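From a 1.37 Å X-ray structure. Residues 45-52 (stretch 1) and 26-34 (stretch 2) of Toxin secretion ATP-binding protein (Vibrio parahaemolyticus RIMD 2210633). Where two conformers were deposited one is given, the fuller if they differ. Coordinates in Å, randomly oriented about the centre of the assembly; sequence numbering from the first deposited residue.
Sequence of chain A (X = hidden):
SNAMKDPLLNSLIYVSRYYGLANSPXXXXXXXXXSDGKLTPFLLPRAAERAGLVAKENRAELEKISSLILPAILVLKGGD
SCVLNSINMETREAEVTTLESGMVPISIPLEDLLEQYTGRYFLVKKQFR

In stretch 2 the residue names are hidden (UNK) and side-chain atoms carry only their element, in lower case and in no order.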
# COMPACT_ATOMS: atom_id res chain seq x y z
N PRO A 45 -7.72 -3.58 7.01
CA PRO A 45 -9.11 -3.27 6.63
C PRO A 45 -9.81 -2.32 7.60
O PRO A 45 -10.53 -1.43 7.15
CB PRO A 45 -9.79 -4.65 6.57
CG PRO A 45 -8.67 -5.56 6.16
CD PRO A 45 -7.46 -5.03 6.96
N ARG A 46 -9.60 -2.49 8.90
CA ARG A 46 -10.25 -1.58 9.87
C ARG A 46 -9.63 -0.19 9.83
O ARG A 46 -10.37 0.81 9.99
CB ARG A 46 -10.10 -2.13 11.28
CG ARG A 46 -11.17 -3.14 11.58
CD ARG A 46 -10.81 -3.82 12.93
NE ARG A 46 -9.72 -4.75 12.67
CZ ARG A 46 -9.11 -5.50 13.60
NH1 ARG A 46 -9.39 -5.30 14.90
NH2 ARG A 46 -8.19 -6.34 13.26
N ALA A 47 -8.31 -0.09 9.61
CA ALA A 47 -7.70 1.24 9.41
C ALA A 47 -8.25 1.91 8.16
O ALA A 47 -8.51 3.13 8.16
CB ALA A 47 -6.18 1.12 9.37
N ALA A 48 -8.40 1.14 7.09
CA ALA A 48 -8.98 1.71 5.87
C ALA A 48 -10.40 2.22 6.11
O ALA A 48 -10.77 3.29 5.62
CB ALA A 48 -8.94 0.68 4.76
N GLU A 49 -11.20 1.44 6.87
CA GLU A 49 -12.56 1.88 7.19
C GLU A 49 -12.52 3.24 7.87
O GLU A 49 -13.31 4.12 7.53
CB GLU A 49 -13.26 0.86 8.10
CG GLU A 49 -14.78 1.14 8.27
CD GLU A 49 -15.12 2.17 9.38
OE1 GLU A 49 -14.31 2.36 10.31
OE2 GLU A 49 -16.22 2.79 9.32
N ARG A 50 -11.58 3.43 8.78
CA ARG A 50 -11.49 4.70 9.52
C ARG A 50 -11.11 5.85 8.60
O ARG A 50 -11.34 7.02 8.92
CB ARG A 50 -10.45 4.58 10.63
CG ARG A 50 -10.97 3.76 11.80
CD ARG A 50 -9.80 3.18 12.59
NE ARG A 50 -10.22 2.63 13.89
CZ ARG A 50 -10.99 1.54 14.09
NH1 ARG A 50 -11.47 0.80 13.09
NH2 ARG A 50 -11.30 1.19 15.33
N ALA A 51 -10.48 5.52 7.47
CA ALA A 51 -10.14 6.52 6.45
C ALA A 51 -11.30 6.85 5.48
O ALA A 51 -11.21 7.84 4.74
CB ALA A 51 -8.94 6.04 5.66
N GLY A 52 -12.36 6.03 5.44
CA GLY A 52 -13.44 6.14 4.46
C GLY A 52 -13.14 5.31 3.25
O GLY A 52 -13.76 5.54 2.19
N UNK A 26 -3.29 9.46 12.96
CA UNK A 26 -3.94 9.21 14.26
C UNK A 26 -5.34 8.60 14.15
O UNK A 26 -5.61 7.54 14.74
c UNK A 26 -4.01 10.48 15.15
o UNK A 26 -2.12 12.35 17.64
c UNK A 26 -3.04 10.52 16.35
o UNK A 26 -4.32 12.25 17.45
c UNK A 26 -3.17 11.80 17.21
N UNK A 27 -6.21 9.24 13.38
CA UNK A 27 -7.56 8.73 13.13
C UNK A 27 -7.50 7.31 12.58
O UNK A 27 -8.34 6.46 12.93
c UNK A 27 -8.32 9.65 12.16
N UNK A 28 -6.51 7.05 11.73
CA UNK A 28 -6.51 5.75 11.04
C UNK A 28 -6.16 4.59 11.95
O UNK A 28 -6.54 3.44 11.68
c UNK A 28 -5.53 5.72 9.88
c UNK A 28 -5.04 6.51 7.59
c UNK A 28 -7.28 6.99 8.59
c UNK A 28 -5.81 6.81 8.86
N UNK A 29 -5.41 4.86 13.01
CA UNK A 29 -5.07 3.76 13.94
C UNK A 29 -5.88 3.80 15.23
O UNK A 29 -5.68 2.95 16.10
c UNK A 29 -3.56 3.71 14.23
c UNK A 29 -2.75 3.47 12.94
c UNK A 29 -3.11 4.99 14.95
N UNK A 30 -6.80 4.76 15.36
CA UNK A 30 -7.54 4.95 16.63
C UNK A 30 -8.32 3.73 17.05
O UNK A 30 -9.18 3.26 16.32
o UNK A 30 -10.23 6.95 18.02
c UNK A 30 -9.08 6.57 17.90
c UNK A 30 -8.50 6.15 16.53
n UNK A 30 -8.26 6.48 18.92
N UNK A 31 -8.06 3.25 18.27
CA UNK A 31 -8.77 2.09 18.80
C UNK A 31 -8.31 0.73 18.26
O UNK A 31 -8.96 -0.29 18.52
N UNK A 32 -7.22 0.70 17.49
CA UNK A 32 -6.71 -0.57 16.95
C UNK A 32 -5.53 -1.12 17.75
O UNK A 32 -4.69 -0.39 18.24
c UNK A 32 -8.63 -1.02 14.59
c UNK A 32 -6.29 -0.38 15.49
c UNK A 32 -7.46 -0.02 14.58
c UNK A 32 -6.91 0.16 13.19
N UNK A 33 -5.48 -2.45 17.92
CA UNK A 33 -4.37 -3.04 18.66
C UNK A 33 -3.12 -3.28 17.84
O UNK A 33 -2.92 -4.36 17.25
c UNK A 33 -4.93 -4.40 19.12
c UNK A 33 -5.94 -4.73 18.05
c UNK A 33 -6.52 -3.44 17.56
N UNK A 34 -2.28 -2.25 17.77
CA UNK A 34 -1.05 -2.32 16.96
C UNK A 34 0.01 -3.32 17.45
O UNK A 34 0.09 -3.65 18.67
c UNK A 34 -1.83 -0.01 15.02
c UNK A 34 -1.32 0.22 16.44
c UNK A 34 -0.55 1.58 16.52
c UNK A 34 -0.41 -0.91 16.90

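Position 26 carries three side-chain carbons in an unbranched run, the third bearing two oxygens. It is exposed and lies beyond reach of stretch 1. This is Glu 26.

Position 27 has one side-chain carbon and nothing more. The backbone O of 27 lies 3.6 Å from CD of Arg 50. A single carbon means Ala 27.

Position 28 has four carbons, forked at the second. One fork tip packs 3.5 Å from CB of Ala 51. The backbone O of 28 sits 3.3 Å from CB of Ala 47 and 3.4 Å from CD of Arg 50. A fork at the second carbon gives Leu 28.

Position 29 has three carbons, one on the backbone carrying the other two. CA-to-CB points away from stretch 1, and no atom makes a close contact there. Branching at CB with no oxygen is Val 29.

Position 30 has two carbons, the second carrying one oxygen and one nitrogen. Its backbone O, not its side chain, receives NE of Arg 50 at 2.7 Å. The short amide is Asn 30.

Position 31 has no side-chain atoms. Its phi is positive, at 77°, which favours glycine. A CB here would point toward stretch 1, with its ideal position 3.5 Å from NH2 of Arg 50. This is Gly 31.

Position 32 has four carbons, forked at the second. One tip is 3.5 Å from CZ of Arg 50, over one face of the guanidinium. The other lies 4.0 Å from CB of Ala 47. This is Leu 32.

Position 33 has three carbons that close a ring onto its own backbone N. The ring carbon next to N is 4.3 Å from NH1 of Arg 46. This is Pro 33.

Position 34 has four carbons, forked at the second, and does not reach stretch 1. This is Leu 34.

The contact sets a helix against a weakly bonthe helix and the type II turn from Val 29 to Leu 32. The backbones come close at Ala 47: its CA is 4.9 Å from CA of Leu 28. NE of Arg 50 bonds to O of Asn 30, and NH2 adds a weak bond to that O at 3.1 Å. NH1 of Arg 50 bonds back to O of Arg 46 at 3.3 Å, within its own helix, while Leu 32 covers one face of the guanidinium. Leu 28 O is buried without a hydrogen-bond partner; a CA-H...O contact from CA of Ala 47 at 3.4 Å faces it.

Stretch 2, residues 26-34: EALVNGLPL
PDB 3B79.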